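Local coordinates for protein 6-phospho-beta-glucosidase BglT (Thermotoga maritima, PDB 1UP7) that hydrolyses cellobiose 6'-phosphate to glucose 6-phosphate and glucose, with the help of NAD and a manganese ion, at residues Y125-T128 / V129-S133. Numbering follows the deposited sequence.
With NAD (nicotinamide-adenine-dinucleotide), chain I.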
loop_
_atom_site.group_PDB
_atom_site.type_symbol
_atom_site.label_atom_id
_atom_site.label_comp_id
_atom_site.label_asym_id
_atom_site.label_seq_id
_atom_site.Cartn_x
_atom_site.Cartn_y
_atom_site.Cartn_z
ATOM N N TYR A 125 23.688 16.524 17.377
ATOM C CA TYR A 125 24.139 17.274 16.216
ATOM C C TYR A 125 22.988 17.693 15.280
ATOM O O TYR A 125 22.939 18.862 14.875
ATOM C CB TYR A 125 25.237 16.483 15.471
ATOM C CG TYR A 125 26.620 16.459 16.139
ATOM C CD1 TYR A 125 26.914 17.260 17.275
ATOM C CD2 TYR A 125 27.641 15.658 15.611
ATOM C CE1 TYR A 125 28.191 17.266 17.860
ATOM C CE2 TYR A 125 28.923 15.648 16.170
ATOM C CZ TYR A 125 29.188 16.441 17.302
ATOM O OH TYR A 125 30.450 16.402 17.829
ATOM N N VAL A 126 22.067 16.776 14.956
ATOM C CA VAL A 126 20.931 17.097 14.096
ATOM C C VAL A 126 20.050 18.137 14.801
ATOM O O VAL A 126 19.560 19.076 14.173
ATOM C CB VAL A 126 20.112 15.823 13.731
ATOM C CG1 VAL A 126 18.724 16.198 13.207
ATOM C CG2 VAL A 126 20.928 14.906 12.756
ATOM N N ASP A 127 19.877 17.997 16.112
ATOM C CA ASP A 127 19.082 18.983 16.843
ATOM C C ASP A 127 19.678 20.397 16.749
ATOM O O ASP A 127 18.959 21.369 16.515
ATOM C CB ASP A 127 18.817 18.583 18.300
ATOM C CG ASP A 127 17.741 19.449 18.940
ATOM O OD1 ASP A 127 16.556 19.334 18.542
ATOM O OD2 ASP A 127 17.985 20.301 19.826
ATOM N N THR A 128 20.991 20.507 16.887
ATOM C CA THR A 128 21.651 21.799 16.753
ATOM C C THR A 128 21.532 22.365 15.327
ATOM O O THR A 128 21.278 23.571 15.156
ATOM C CB THR A 128 23.152 21.702 17.173
ATOM O OG1 THR A 128 23.230 21.306 18.533
ATOM C CG2 THR A 128 23.823 23.068 17.202
ATOM N N VAL A 129 21.737 21.514 14.309
ATOM C CA VAL A 129 21.632 21.962 12.923
ATOM C C VAL A 129 20.211 22.475 12.651
ATOM O O VAL A 129 20.026 23.593 12.169
ATOM C CB VAL A 129 22.032 20.839 11.925
ATOM C CG1 VAL A 129 21.613 21.186 10.488
ATOM C CG2 VAL A 129 23.533 20.525 12.027
ATOM N N ARG A 130 19.216 21.673 13.000
ATOM C CA ARG A 130 17.821 22.041 12.802
ATOM C C ARG A 130 17.432 23.364 13.502
ATOM O O ARG A 130 16.652 24.132 12.972
ATOM C CB ARG A 130 16.931 20.838 13.167
ATOM C CG ARG A 130 15.844 21.018 14.191
ATOM C CD ARG A 130 15.253 19.664 14.705
ATOM N NE ARG A 130 14.353 19.098 13.698
ATOM C CZ ARG A 130 14.124 17.811 13.495
ATOM N NH1 ARG A 130 14.700 16.894 14.249
ATOM N NH2 ARG A 130 13.297 17.454 12.523
ATOM N N LYS A 131 18.020 23.642 14.662
ATOM C CA LYS A 131 17.660 24.851 15.421
ATOM C C LYS A 131 18.437 26.081 14.953
ATOM O O LYS A 131 18.120 27.181 15.354
ATOM C CB LYS A 131 17.881 24.653 16.928
ATOM C CG LYS A 131 16.678 24.033 17.644
ATOM C CD LYS A 131 17.104 22.984 18.688
ATOM C CE LYS A 131 16.606 23.335 20.114
ATOM N NZ LYS A 131 16.825 22.223 21.130
ATOM N N THR A 132 19.452 25.892 14.112
ATOM C CA THR A 132 20.239 27.015 13.603
ATOM C C THR A 132 20.104 27.179 12.082
ATOM O O THR A 132 19.173 27.874 11.605
ATOM C CB THR A 132 21.732 26.920 14.037
ATOM O OG1 THR A 132 22.257 25.624 13.727
ATOM C CG2 THR A 132 21.868 26.983 15.563
ATOM N N SER A 133 20.990 26.539 11.325
ATOM C CA SER A 133 21.098 26.761 9.885
ATOM C C SER A 133 20.079 25.992 9.057
ATOM O O SER A 133 19.839 26.308 7.898
ATOM C CB SER A 133 22.498 26.360 9.409
ATOM O OG SER A 133 22.811 24.996 9.748
HETATM P PA NAD I . 38.507 8.532 12.081
HETATM O O1A NAD I . 38.774 7.654 13.237
HETATM O O2A NAD I . 39.747 9.208 11.456
HETATM O O5B NAD I . 37.477 9.646 12.650
HETATM C C5B NAD I . 37.358 10.884 11.998
HETATM C C4B NAD I . 37.457 12.022 13.005
HETATM O O4B NAD I . 36.277 12.088 13.802
HETATM C C3B NAD I . 38.625 11.926 13.979
HETATM O O3B NAD I . 39.472 13.043 13.755
HETATM C C2B NAD I . 37.983 11.987 15.366
HETATM O O2B NAD I . 38.733 12.770 16.272
HETATM C C1B NAD I . 36.673 12.682 15.042
HETATM N N9A NAD I . 35.603 12.485 16.015
HETATM C C8A NAD I . 35.305 11.384 16.796
HETATM N N7A NAD I . 34.192 11.698 17.496
HETATM C C5A NAD I . 33.750 12.921 17.149
HETATM C C6A NAD I . 32.687 13.715 17.560
HETATM N N6A NAD I . 31.818 13.301 18.476
HETATM N N1A NAD I . 32.532 14.979 17.004
HETATM C C2A NAD I . 33.435 15.449 16.066
HETATM N N3A NAD I . 34.499 14.665 15.690
HETATM C C4A NAD I . 34.647 13.432 16.226
HETATM O O3 NAD I . 37.752 7.610 11.000
HETATM P PN NAD I . 37.606 7.829 9.420
HETATM O O1N NAD I . 38.244 6.619 8.845
HETATM O O2N NAD I . 38.006 9.145 8.971
HETATM O O5D NAD I . 36.027 7.794 9.168
HETATM C C5D NAD I . 35.074 8.519 9.925
HETATM C C4D NAD I . 33.695 7.884 9.684
HETATM O O4D NAD I . 33.295 7.934 8.315
HETATM C C3D NAD I . 33.670 6.410 10.061
HETATM O O3D NAD I . 32.441 6.206 10.691
HETATM C C2D NAD I . 33.732 5.666 8.731
HETATM O O2D NAD I . 33.111 4.391 8.726
HETATM C C1D NAD I . 33.126 6.633 7.741
HETATM N N1N NAD I . 33.938 6.688 6.522
HETATM C C2N NAD I . 34.327 7.951 6.138
HETATM C C3N NAD I . 35.090 8.155 5.015
HETATM C C7N NAD I . 35.497 9.568 4.664
HETATM O O7N NAD I . 35.426 10.078 3.346
HETATM N N7N NAD I . 35.928 10.361 5.657
HETATM C C4N NAD I . 35.459 7.030 4.274
HETATM C C5N NAD I . 35.066 5.729 4.646
HETATM C C6N NAD I . 34.290 5.570 5.795
#
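Asp127 and Lys131, one turn apart near the end of helix 109-131, form an i to i+4 salt bridge in which NZ of Lys131 meets the syn lone pair of Asp127 OD2 at 2.6 Å. A chi1 of -167° sets the carboxylate of Asp127 opposite its backbone N, from where it reaches the lysine, whose chain is kinked at CB-CG and CG-CD, a detail that remains doubtful. Replacing Asp127 by an alanine would probably leave the lysine ammonium without its carboxylate mate and its chain freer to swing.

Backbone bonds show how the helix runs out. Val129 N to Tyr125 O (3.0 Å) and Arg130 N to Val126 O (2.9 Å) are nearly straight, whereas Lys131 N to Asp127 O is more bent, with an N-H...O angle of 141°. Thr128 O takes three donors: weak bonds from Lys131 N and Thr132 N, which also reaches Val129 O, and a shorter one from Thr132 OG1 (2.7 Å), tilted 31° from the carbonyl plane.

Apolar contacts bind the inner face: Val126 and Val129 pack on Ile137 of strand 136-139. Arg130 NH1 makes a hydrogen bond to the carbonyl oxygen of Leu155.

At the start of residues 125-133, Tyr125 OH donates to adenine N1A of NAD (2.7 Å), the acceptor lying in the plane of the ring, which stacks on Phe67. Such a helix, leading into the next parallel strand and touching the dinucleotide, belongs to the Rossmann-type NAD-binding fold.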